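Local coordinates for protein Tox3 (PDB 6WES) that acts as a necrotrophic effector of the fungus Parastagonospora nodorum, the mature beta-barrel toxin probably provoking host cell death in wheat through the susceptibility determinant Snn3, at residues F9-H15 with L98-L104; Q43-W49 with P62-G68; N121-P125 with T150-I154. All coordinates share one frame. Residue numbers count along the deposited sequence, not the author numbering.

The three contacts illustrate how a beta barrel is held together by interior packing, strand pairing and loop packing. Contact 1 lies in the buried middle of the barrel. Contact 2, about 20 Å away between centres, zips up an edge strand, and the two share one interior: Phe9 CD2 lies 3.9 Å from Trp49 CZ3, and Leu104 CD2 lies 3.9 Å from Val47 CG2. Contact 3 is much nearer to contact 1, about 6 Å between centres, and is joined to it by probable hydrogen bonds from Arg12 N to Gly152 O (2.8 Å) and between Thr103 OG1 and Gln123 OE1 (2.6 Å). Contacts 2 and 3 do not touch; their nearest atoms are about 8 Å apart.

Contact 1: F9-H15 with L98-L104; sequences FGTRSVH and LRQPFTL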
loop_
_atom_site.group_PDB
_atom_site.type_symbol
_atom_site.label_atom_id
_atom_site.label_comp_id
_atom_site.label_asym_id
_atom_site.label_seq_id
_atom_site.Cartn_x
_atom_site.Cartn_y
_atom_site.Cartn_z
ATOM N N PHE A 9 1.064 -8.522 -3.267
ATOM C CA PHE A 9 -0.172 -7.867 -3.652
ATOM C C PHE A 9 0.154 -6.633 -4.479
ATOM O O PHE A 9 1.232 -6.036 -4.353
ATOM C CB PHE A 9 -0.942 -7.381 -2.414
ATOM C CG PHE A 9 -1.277 -8.472 -1.441
ATOM C CD1 PHE A 9 -2.085 -9.549 -1.821
ATOM C CD2 PHE A 9 -0.757 -8.459 -0.166
ATOM C CE1 PHE A 9 -2.388 -10.571 -0.918
ATOM C CE2 PHE A 9 -1.065 -9.471 0.730
ATOM C CZ PHE A 9 -1.883 -10.518 0.360
ATOM N N GLY A 10 -0.802 -6.230 -5.304
ATOM C CA GLY A 10 -0.623 -5.017 -6.071
ATOM C C GLY A 10 -1.963 -4.384 -6.378
ATOM O O GLY A 10 -2.936 -5.088 -6.689
ATOM N N THR A 11 -2.036 -3.061 -6.316
ATOM C CA THR A 11 -3.241 -2.321 -6.665
ATOM C C THR A 11 -2.875 -1.169 -7.586
ATOM O O THR A 11 -1.945 -0.393 -7.298
ATOM C CB THR A 11 -3.947 -1.828 -5.403
ATOM O OG1 THR A 11 -4.237 -2.973 -4.581
ATOM C CG2 THR A 11 -5.231 -1.072 -5.736
ATOM N N ARG A 12 -3.615 -1.051 -8.678
ATOM C CA ARG A 12 -3.521 0.073 -9.594
ATOM C C ARG A 12 -4.681 1.012 -9.291
ATOM O O ARG A 12 -5.800 0.560 -9.008
ATOM C CB ARG A 12 -3.641 -0.442 -11.041
ATOM C CG ARG A 12 -3.786 0.629 -12.126
ATOM C CD ARG A 12 -3.620 0.036 -13.521
ATOM N NE ARG A 12 -2.290 -0.557 -13.675
ATOM C CZ ARG A 12 -1.900 -1.268 -14.737
ATOM N NH1 ARG A 12 -2.753 -1.478 -15.735
ATOM N NH2 ARG A 12 -0.666 -1.749 -14.805
ATOM N N SER A 13 -4.453 2.311 -9.421
ATOM C CA SER A 13 -5.535 3.259 -9.199
ATOM C C SER A 13 -5.352 4.473 -10.095
ATOM O O SER A 13 -4.253 4.746 -10.584
ATOM C CB SER A 13 -5.600 3.709 -7.738
ATOM O OG SER A 13 -4.400 4.351 -7.328
ATOM N N VAL A 14 -6.441 5.208 -10.296
ATOM C CA VAL A 14 -6.444 6.439 -11.086
ATOM C C VAL A 14 -7.143 7.509 -10.256
ATOM O O VAL A 14 -8.207 7.245 -9.670
ATOM C CB VAL A 14 -7.198 6.246 -12.422
ATOM C CG1 VAL A 14 -7.214 7.543 -13.242
ATOM C CG2 VAL A 14 -6.570 5.103 -13.212
ATOM N N HIS A 15 -6.550 8.701 -10.196
ATOM C CA HIS A 15 -7.074 9.801 -9.396
ATOM C C HIS A 15 -7.167 11.079 -10.213
ATOM O O HIS A 15 -6.355 11.332 -11.112
ATOM C CB HIS A 15 -6.180 10.049 -8.168
ATOM C CG HIS A 15 -6.277 8.957 -7.150
ATOM N ND1 HIS A 15 -5.517 7.810 -7.210
ATOM C CD2 HIS A 15 -7.106 8.804 -6.092
ATOM C CE1 HIS A 15 -5.862 6.997 -6.221
ATOM N NE2 HIS A 15 -6.817 7.589 -5.518
ATOM N N LEU A 98 -0.014 9.205 -2.344
ATOM C CA LEU A 98 -0.988 8.137 -2.521
ATOM C C LEU A 98 -0.935 7.242 -1.293
ATOM O O LEU A 98 0.155 6.851 -0.846
ATOM C CB LEU A 98 -0.621 7.329 -3.759
ATOM C CG LEU A 98 -1.456 6.083 -4.045
ATOM C CD1 LEU A 98 -2.951 6.452 -4.199
ATOM C CD2 LEU A 98 -0.925 5.445 -5.299
ATOM N N ARG A 99 -2.094 6.992 -0.706
ATOM C CA ARG A 99 -2.210 6.181 0.502
ATOM C C ARG A 99 -3.024 4.944 0.133
ATOM O O ARG A 99 -4.240 5.027 -0.100
ATOM C CB ARG A 99 -2.871 6.992 1.610
ATOM C CG ARG A 99 -2.097 8.263 1.933
ATOM C CD ARG A 99 -2.750 9.104 3.014
ATOM N NE ARG A 99 -2.086 10.398 3.096
ATOM C CZ ARG A 99 -2.634 11.494 3.619
ATOM N NH1 ARG A 99 -3.857 11.437 4.152
ATOM N NH2 ARG A 99 -1.948 12.621 3.634
ATOM N N GLN A 100 -2.363 3.802 0.051
ATOM C CA GLN A 100 -2.955 2.585 -0.506
ATOM C C GLN A 100 -3.025 1.489 0.552
ATOM O O GLN A 100 -1.974 0.944 0.947
ATOM C CB GLN A 100 -2.107 2.145 -1.696
ATOM C CG GLN A 100 -2.506 0.808 -2.331
ATOM C CD GLN A 100 -3.902 0.850 -2.903
ATOM O OE1 GLN A 100 -4.133 1.476 -3.940
ATOM N NE2 GLN A 100 -4.851 0.190 -2.235
ATOM N N PRO A 101 -4.202 1.131 1.056
ATOM C CA PRO A 101 -4.298 0.041 2.036
ATOM C C PRO A 101 -4.128 -1.320 1.386
ATOM O O PRO A 101 -4.456 -1.521 0.212
ATOM C CB PRO A 101 -5.721 0.168 2.595
ATOM C CG PRO A 101 -6.246 1.482 2.120
ATOM C CD PRO A 101 -5.487 1.827 0.857
ATOM N N PHE A 102 -3.610 -2.264 2.184
ATOM C CA PHE A 102 -3.585 -3.684 1.841
ATOM C C PHE A 102 -3.954 -4.483 3.080
ATOM O O PHE A 102 -3.610 -4.098 4.197
ATOM C CB PHE A 102 -2.191 -4.160 1.394
ATOM C CG PHE A 102 -1.726 -3.568 0.088
ATOM C CD1 PHE A 102 -2.111 -4.154 -1.107
ATOM C CD2 PHE A 102 -0.907 -2.434 0.059
ATOM C CE1 PHE A 102 -1.709 -3.626 -2.318
ATOM C CE2 PHE A 102 -0.480 -1.884 -1.161
ATOM C CZ PHE A 102 -0.884 -2.492 -2.342
ATOM N N THR A 103 -4.666 -5.589 2.882
ATOM C CA THR A 103 -5.085 -6.442 3.982
ATOM C C THR A 103 -4.684 -7.870 3.666
ATOM O O THR A 103 -4.894 -8.343 2.548
ATOM C CB THR A 103 -6.591 -6.362 4.231
ATOM O OG1 THR A 103 -6.922 -5.023 4.623
ATOM C CG2 THR A 103 -7.059 -7.353 5.309
ATOM N N LEU A 104 -4.109 -8.530 4.654
ATOM C CA LEU A 104 -3.752 -9.938 4.602
ATOM C C LEU A 104 -4.781 -10.676 5.447
ATOM O O LEU A 104 -4.921 -10.380 6.641
ATOM C CB LEU A 104 -2.352 -10.068 5.204
ATOM C CG LEU A 104 -1.623 -11.386 5.274
ATOM C CD1 LEU A 104 -1.358 -11.938 3.900
ATOM C CD2 LEU A 104 -0.327 -11.156 6.032
HETATM O O HOH W 1 -5.343 -3.141 -2.035
HETATM O O HOH W 2 -2.854 2.275 -6.251
#
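Strands 9-15 and 98-104 run roughly antiparallel, their directions 145° apart, but their axes come no closer than 8.6 Å. That separation is too wide for backbone pairing and suits two walls that face each other through their side chains. The nearest CA atoms are those of Phe9 and Phe102, 7.7 Å apart, with Thr11 CA and Gln100 CA next at 7.9 Å. Phe9, Thr11, Ser13 and His15 send their CA-to-CB bonds toward the opposing strand, as do Leu98, Gln100 and Phe102, while Arg12 turns outward to salt bridges with Asp26 and Glu158.

At one end the packing is apolar. Phe9 CB meets Phe102 CD1 at 3.7 Å, and Leu104 CD1 reaches the edge of the Phe9 ring, 3.9 Å from CZ. At the other end Leu98 CD1 lies 3.6 Å from His15 CE1 and 4.0 Å from Ser13 OG. This is the interior of a beta barrel: within the antiparallel sheet, strands 126-133 and 144-153 separate the two, so that curvature brings them face to face.

Between them lies a polar layer that closes through water. One water donates to Pro101 O (2.9 Å) and hydrogen-bonds to Thr11 OG1 (2.8 Å). A second donates to Gln100 OE1 (2.8 Å) and Thr11 O (3.0 Å) and accepts from Ser13 OG (2.8 Å). Gln100 NE2 donates to Pro101 O at 3.0 Å within its own strand and also to Gln123 O, while Thr11 CG2 packs 3.3 Å from Gln100 OE1.

Contact 2: Q43-W49 with P62-G68; sequences QVLRVTW and PIVTVPG
Extended strands 45-49 and 63-66 lie side by side as antiparallel neighbours, axes 4.7 Å apart and directions differing by 152°; the chain leaves the beta region at Pro62 (-77/5) and Gly68 (-62/-28). Leu45 with Val66 and Val47 with Val64 are hydrogen-bonded pairs; Arg46 with Thr65 and Thr48 with Ile63 are non-hydrogen-bonded pairs. The amide-to-carbonyl bonds are Leu45 N to Val66 O (3.1 Å), Val66 N to Leu45 O (2.7 Å), Val47 N to Val64 O (2.8 Å), Val64 N to Val47 O (2.9 Å) and Trp49 N to Pro62 O (3.0 Å).

One face carries Leu45 (chi1 m, chi2 t) with Val47, Val64 and Val66, all three valines t. On it Leu45 CB and Val66 CB stand 4.1 Å apart, and Val47 CG2 meets Val66 CG2 at 3.7 Å. Trp49 (chi1 m, chi2 96°) sets CB 3.9 Å from Pro62 CB and brings Val64 CG2 to its ring edge, 4.4 Å from CD1. The other face holds Arg46, Thr48 and Thr65, all chi1 m, and Ile63 (m, m), whose CD1 folds back to 3.5 Å from Thr48 CG2. Val44, t, presses CG1 against Thr65 CG2 at 3.3 Å.

Val47 and Trp49 pack on Leu104, whereas Arg46, Ile63 and Thr65 are exposed. Strand 63-66 is outermost in the sheet, and the connection from 45-53 contains strand 57-59, the outermost strand at the opposite edge, so this is an amphipathic edge-strand pairing of a beta barrel rather than a simple hairpin.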
loop_
_atom_site.group_PDB
_atom_site.type_symbol
_atom_site.label_atom_id
_atom_site.label_comp_id
_atom_site.label_asym_id
_atom_site.label_seq_id
_atom_site.Cartn_x
_atom_site.Cartn_y
_atom_site.Cartn_z
ATOM N N GLN A 43 -1.301 -19.495 16.699
ATOM C CA GLN A 43 -0.091 -18.812 17.118
ATOM C C GLN A 43 -0.085 -17.353 16.675
ATOM O O GLN A 43 -0.643 -16.977 15.641
ATOM C CB GLN A 43 1.146 -19.508 16.563
ATOM C CG GLN A 43 1.308 -19.444 15.049
ATOM C CD GLN A 43 2.499 -20.272 14.590
ATOM O OE1 GLN A 43 3.590 -19.742 14.334
ATOM N NE2 GLN A 43 2.300 -21.578 14.500
ATOM N N VAL A 44 0.552 -16.523 17.497
ATOM C CA VAL A 44 0.810 -15.145 17.107
ATOM C C VAL A 44 1.734 -15.171 15.903
ATOM O O VAL A 44 2.656 -15.992 15.840
ATOM C CB VAL A 44 1.476 -14.428 18.297
ATOM C CG1 VAL A 44 2.028 -13.108 17.898
ATOM C CG2 VAL A 44 0.509 -14.269 19.471
ATOM N N LEU A 45 1.487 -14.298 14.922
ATOM C CA LEU A 45 2.273 -14.256 13.693
ATOM C C LEU A 45 2.980 -12.920 13.602
ATOM O O LEU A 45 2.419 -11.897 13.992
ATOM C CB LEU A 45 1.389 -14.421 12.444
ATOM C CG LEU A 45 0.652 -15.755 12.370
ATOM C CD1 LEU A 45 -0.351 -15.690 11.217
ATOM C CD2 LEU A 45 1.650 -16.880 12.147
ATOM N N ARG A 46 4.200 -12.921 13.098
ATOM C CA ARG A 46 4.980 -11.704 12.921
ATOM C C ARG A 46 5.096 -11.451 11.422
ATOM O O ARG A 46 5.897 -12.100 10.737
ATOM C CB ARG A 46 6.345 -11.868 13.578
ATOM C CG ARG A 46 6.245 -11.906 15.088
ATOM C CD ARG A 46 7.592 -12.160 15.741
ATOM N NE ARG A 46 7.441 -12.393 17.178
ATOM C CZ ARG A 46 7.161 -13.578 17.714
ATOM N NH1 ARG A 46 7.004 -14.645 16.934
ATOM N NH2 ARG A 46 7.037 -13.701 19.030
ATOM N N VAL A 47 4.306 -10.498 10.923
ATOM C CA VAL A 47 4.246 -10.159 9.504
ATOM C C VAL A 47 5.211 -9.011 9.230
ATOM O O VAL A 47 5.233 -8.017 9.972
ATOM C CB VAL A 47 2.808 -9.777 9.108
ATOM C CG1 VAL A 47 2.743 -9.279 7.685
ATOM C CG2 VAL A 47 1.860 -10.970 9.296
ATOM N N THR A 48 5.999 -9.135 8.169
ATOM C CA THR A 48 6.817 -8.023 7.683
ATOM C C THR A 48 6.308 -7.622 6.306
ATOM O O THR A 48 6.406 -8.406 5.353
ATOM C CB THR A 48 8.284 -8.445 7.595
ATOM O OG1 THR A 48 8.769 -8.734 8.918
ATOM C CG2 THR A 48 9.174 -7.342 6.969
ATOM N N TRP A 49 5.796 -6.403 6.188
ATOM C CA TRP A 49 5.439 -5.842 4.883
ATOM C C TRP A 49 6.665 -5.153 4.299
ATOM O O TRP A 49 7.429 -4.499 5.038
ATOM C CB TRP A 49 4.346 -4.784 5.034
ATOM C CG TRP A 49 3.014 -5.269 5.554
ATOM C CD1 TRP A 49 2.579 -5.237 6.842
ATOM C CD2 TRP A 49 1.929 -5.788 4.775
ATOM N NE1 TRP A 49 1.287 -5.701 6.921
ATOM C CE2 TRP A 49 0.870 -6.045 5.664
ATOM C CE3 TRP A 49 1.755 -6.043 3.410
ATOM C CZ2 TRP A 49 -0.359 -6.542 5.234
ATOM C CZ3 TRP A 49 0.527 -6.528 2.980
ATOM C CH2 TRP A 49 -0.506 -6.778 3.894
ATOM N N PRO A 62 5.608 -1.254 9.512
ATOM C CA PRO A 62 5.286 -2.450 8.702
ATOM C C PRO A 62 5.693 -3.773 9.322
ATOM O O PRO A 62 5.532 -4.815 8.661
ATOM C CB PRO A 62 6.123 -2.225 7.448
ATOM C CG PRO A 62 7.354 -1.469 7.958
ATOM C CD PRO A 62 6.754 -0.509 8.952
ATOM N N ILE A 63 6.190 -3.771 10.548
ATOM C CA ILE A 63 6.526 -4.994 11.264
ATOM C C ILE A 63 5.430 -5.172 12.289
ATOM O O ILE A 63 5.348 -4.426 13.274
ATOM C CB ILE A 63 7.899 -4.875 11.935
ATOM C CG1 ILE A 63 8.954 -4.309 10.941
ATOM C CG2 ILE A 63 8.280 -6.212 12.581
ATOM C CD1 ILE A 63 9.036 -5.055 9.613
ATOM N N VAL A 64 4.540 -6.120 12.032
ATOM C CA VAL A 64 3.265 -6.195 12.737
ATOM C C VAL A 64 3.122 -7.566 13.377
ATOM O O VAL A 64 3.471 -8.582 12.773
ATOM C CB VAL A 64 2.098 -5.914 11.768
ATOM C CG1 VAL A 64 0.734 -6.130 12.457
ATOM C CG2 VAL A 64 2.255 -4.517 11.185
ATOM N N THR A 65 2.607 -7.601 14.592
ATOM C CA THR A 65 2.256 -8.835 15.276
ATOM C C THR A 65 0.756 -9.060 15.122
ATOM O O THR A 65 -0.049 -8.158 15.389
ATOM C CB THR A 65 2.625 -8.671 16.744
ATOM O OG1 THR A 65 4.038 -8.459 16.836
ATOM C CG2 THR A 65 2.243 -9.881 17.507
ATOM N N VAL A 66 0.379 -10.230 14.628
ATOM C CA VAL A 66 -1.020 -10.597 14.440
ATOM C C VAL A 66 -1.437 -11.451 15.631
ATOM O O VAL A 66 -0.870 -12.552 15.827
ATOM C CB VAL A 66 -1.213 -11.367 13.128
ATOM C CG1 VAL A 66 -2.654 -11.725 12.933
ATOM C CG2 VAL A 66 -0.704 -10.541 11.927
ATOM N N PRO A 67 -2.380 -11.003 16.453
ATOM C CA PRO A 67 -2.780 -11.791 17.615
ATOM C C PRO A 67 -3.305 -13.157 17.207
ATOM O O PRO A 67 -3.820 -13.370 16.100
ATOM C CB PRO A 67 -3.885 -10.949 18.272
ATOM C CG PRO A 67 -3.614 -9.573 17.807
ATOM C CD PRO A 67 -3.035 -9.679 16.421
ATOM N N GLY A 68 -3.234 -14.081 18.162
ATOM C CA GLY A 68 -3.610 -15.462 17.903
ATOM C C GLY A 68 -5.055 -15.628 17.512
ATOM O O GLY A 68 -5.391 -16.561 16.772
#

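Contact 3: N121-P125 with T150-I154; sequences NPQRP and TYGAI
Residues 121-125 form an irregular, extended segment just before strand 126-133, laid over residues 151-153 of strand 144-153. From Pro122 to Pro125 the chain runs 144° away from the direction of Tyr151 to Ala153. Pro122 has polyproline-like angles (-59/139), and its CA is 5.4 Å from that of Gly152, which is almost fully stretched (175/-175); Arg124 CA lies 6.5 Å from Tyr151 CA.

The aromatic interaction dominates. Tyr151 adopts chi1 p (62°) with chi2 -83°, which lays its ring beneath the backbone of Arg124. Arg124 CA makes a CH-pi contact, 3.6 Å from the ring centroid and 12° off the normal, and Arg124 N stands over the same ring, 3.4 Å from CE2. The Arg124 side chain, chi1 to chi3 all t, starts with CB 3.6 Å from Tyr151 CZ and then leads away.

Apolar packing meets the Tyr151 side chain at two points: Pro122 CB is 4.0 Å from Tyr151 CD2, and Pro125 CD 3.7 Å from Tyr151 CB. Pro122 also covers the strand itself, with CB 3.9 Å from Gly152 CA and CG 3.8 Å from Ala153 N.

Polar bonds lead outward: Gln123 OE1 to Thr103 OG1 and Gln123 O to Gln100 NE2 on strand 92-105, the Gly152 backbone to Arg12 on strand 2-16, and Pro125 O to Thr148 OG1, earlier on strand 144-153 itself. Direct hydrogen bonds between the two segments are absent, so their mutual contact, at the barrel surface, rests on prolines and backbone packed against the Tyr151 side chain, with Pro122 also on the adjoining backbone.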
loop_
_atom_site.group_PDB
_atom_site.type_symbol
_atom_site.label_atom_id
_atom_site.label_comp_id
_atom_site.label_asym_id
_atom_site.label_seq_id
_atom_site.Cartn_x
_atom_site.Cartn_y
_atom_site.Cartn_z
ATOM N N ASN A 121 -8.867 -8.645 -1.766
ATOM C CA ASN A 121 -9.631 -7.753 -2.608
ATOM C C ASN A 121 -8.922 -6.408 -2.677
ATOM O O ASN A 121 -8.363 -5.964 -1.676
ATOM C CB ASN A 121 -11.031 -7.538 -2.032
ATOM C CG ASN A 121 -11.814 -8.837 -1.930
ATOM O OD1 ASN A 121 -12.158 -9.449 -2.947
ATOM N ND2 ASN A 121 -12.063 -9.286 -0.701
ATOM N N PRO A 122 -8.928 -5.745 -3.828
ATOM C CA PRO A 122 -8.358 -4.392 -3.895
ATOM C C PRO A 122 -9.086 -3.487 -2.924
ATOM O O PRO A 122 -10.309 -3.568 -2.762
ATOM C CB PRO A 122 -8.619 -3.970 -5.344
ATOM C CG PRO A 122 -8.846 -5.283 -6.084
ATOM C CD PRO A 122 -9.503 -6.190 -5.105
ATOM N N GLN A 123 -8.319 -2.647 -2.242
ATOM C CA GLN A 123 -8.889 -1.689 -1.314
ATOM C C GLN A 123 -8.745 -0.288 -1.880
ATOM O O GLN A 123 -7.755 0.031 -2.553
ATOM C CB GLN A 123 -8.222 -1.784 0.046
ATOM C CG GLN A 123 -8.736 -2.992 0.837
ATOM C CD GLN A 123 -8.226 -2.963 2.248
ATOM O OE1 GLN A 123 -7.197 -3.565 2.541
ATOM N NE2 GLN A 123 -8.914 -2.240 3.127
ATOM N N ARG A 124 -9.740 0.536 -1.608
ATOM C CA ARG A 124 -9.781 1.890 -2.154
ATOM C C ARG A 124 -8.670 2.749 -1.566
ATOM O O ARG A 124 -8.584 2.895 -0.335
ATOM C CB ARG A 124 -11.132 2.519 -1.814
ATOM C CG ARG A 124 -11.364 3.914 -2.416
ATOM C CD ARG A 124 -12.766 4.461 -2.032
ATOM N NE ARG A 124 -12.995 5.816 -2.547
ATOM C CZ ARG A 124 -14.201 6.349 -2.745
ATOM N NH1 ARG A 124 -15.298 5.653 -2.471
ATOM N NH2 ARG A 124 -14.309 7.580 -3.229
ATOM N N PRO A 125 -7.806 3.336 -2.385
ATOM C CA PRO A 125 -6.780 4.255 -1.892
ATOM C C PRO A 125 -7.311 5.685 -1.905
ATOM O O PRO A 125 -8.413 5.954 -2.381
ATOM C CB PRO A 125 -5.686 4.104 -2.948
ATOM C CG PRO A 125 -6.468 3.893 -4.245
ATOM C CD PRO A 125 -7.695 3.079 -3.841
ATOM N N THR A 150 -10.905 5.203 -10.114
ATOM C CA THR A 150 -11.085 3.760 -10.136
ATOM C C THR A 150 -9.875 3.134 -9.455
ATOM O O THR A 150 -8.854 3.792 -9.262
ATOM C CB THR A 150 -11.281 3.231 -11.565
ATOM O OG1 THR A 150 -11.637 1.848 -11.495
ATOM C CG2 THR A 150 -10.035 3.409 -12.429
ATOM N N TYR A 151 -10.006 1.857 -9.094
ATOM C CA TYR A 151 -8.888 1.103 -8.536
ATOM C C TYR A 151 -9.159 -0.377 -8.763
ATOM O O TYR A 151 -10.311 -0.790 -8.953
ATOM C CB TYR A 151 -8.651 1.416 -7.049
ATOM C CG TYR A 151 -9.809 1.050 -6.168
ATOM C CD1 TYR A 151 -10.884 1.897 -6.021
ATOM C CD2 TYR A 151 -9.833 -0.164 -5.476
ATOM C CE1 TYR A 151 -11.957 1.553 -5.222
ATOM C CE2 TYR A 151 -10.930 -0.506 -4.670
ATOM C CZ TYR A 151 -11.965 0.372 -4.555
ATOM O OH TYR A 151 -13.070 0.086 -3.766
ATOM N N GLY A 152 -8.101 -1.181 -8.743
ATOM C CA GLY A 152 -8.289 -2.607 -8.953
ATOM C C GLY A 152 -6.963 -3.326 -9.019
ATOM O O GLY A 152 -5.916 -2.729 -8.765
ATOM N N ALA A 153 -7.028 -4.621 -9.309
ATOM C CA ALA A 153 -5.819 -5.431 -9.370
ATOM C C ALA A 153 -4.947 -5.016 -10.549
ATOM O O ALA A 153 -5.424 -4.489 -11.553
ATOM C CB ALA A 153 -6.216 -6.899 -9.532
ATOM N N ILE A 154 -3.650 -5.252 -10.419
ATOM C CA ILE A 154 -2.735 -5.027 -11.537
ATOM C C ILE A 154 -2.799 -6.241 -12.453
ATOM O O ILE A 154 -2.655 -7.373 -11.968
ATOM C CB ILE A 154 -1.318 -4.806 -11.026
ATOM C CG1 ILE A 154 -1.256 -3.547 -10.153
ATOM C CG2 ILE A 154 -0.347 -4.696 -12.206
ATOM C CD1 ILE A 154 0.130 -3.322 -9.512
#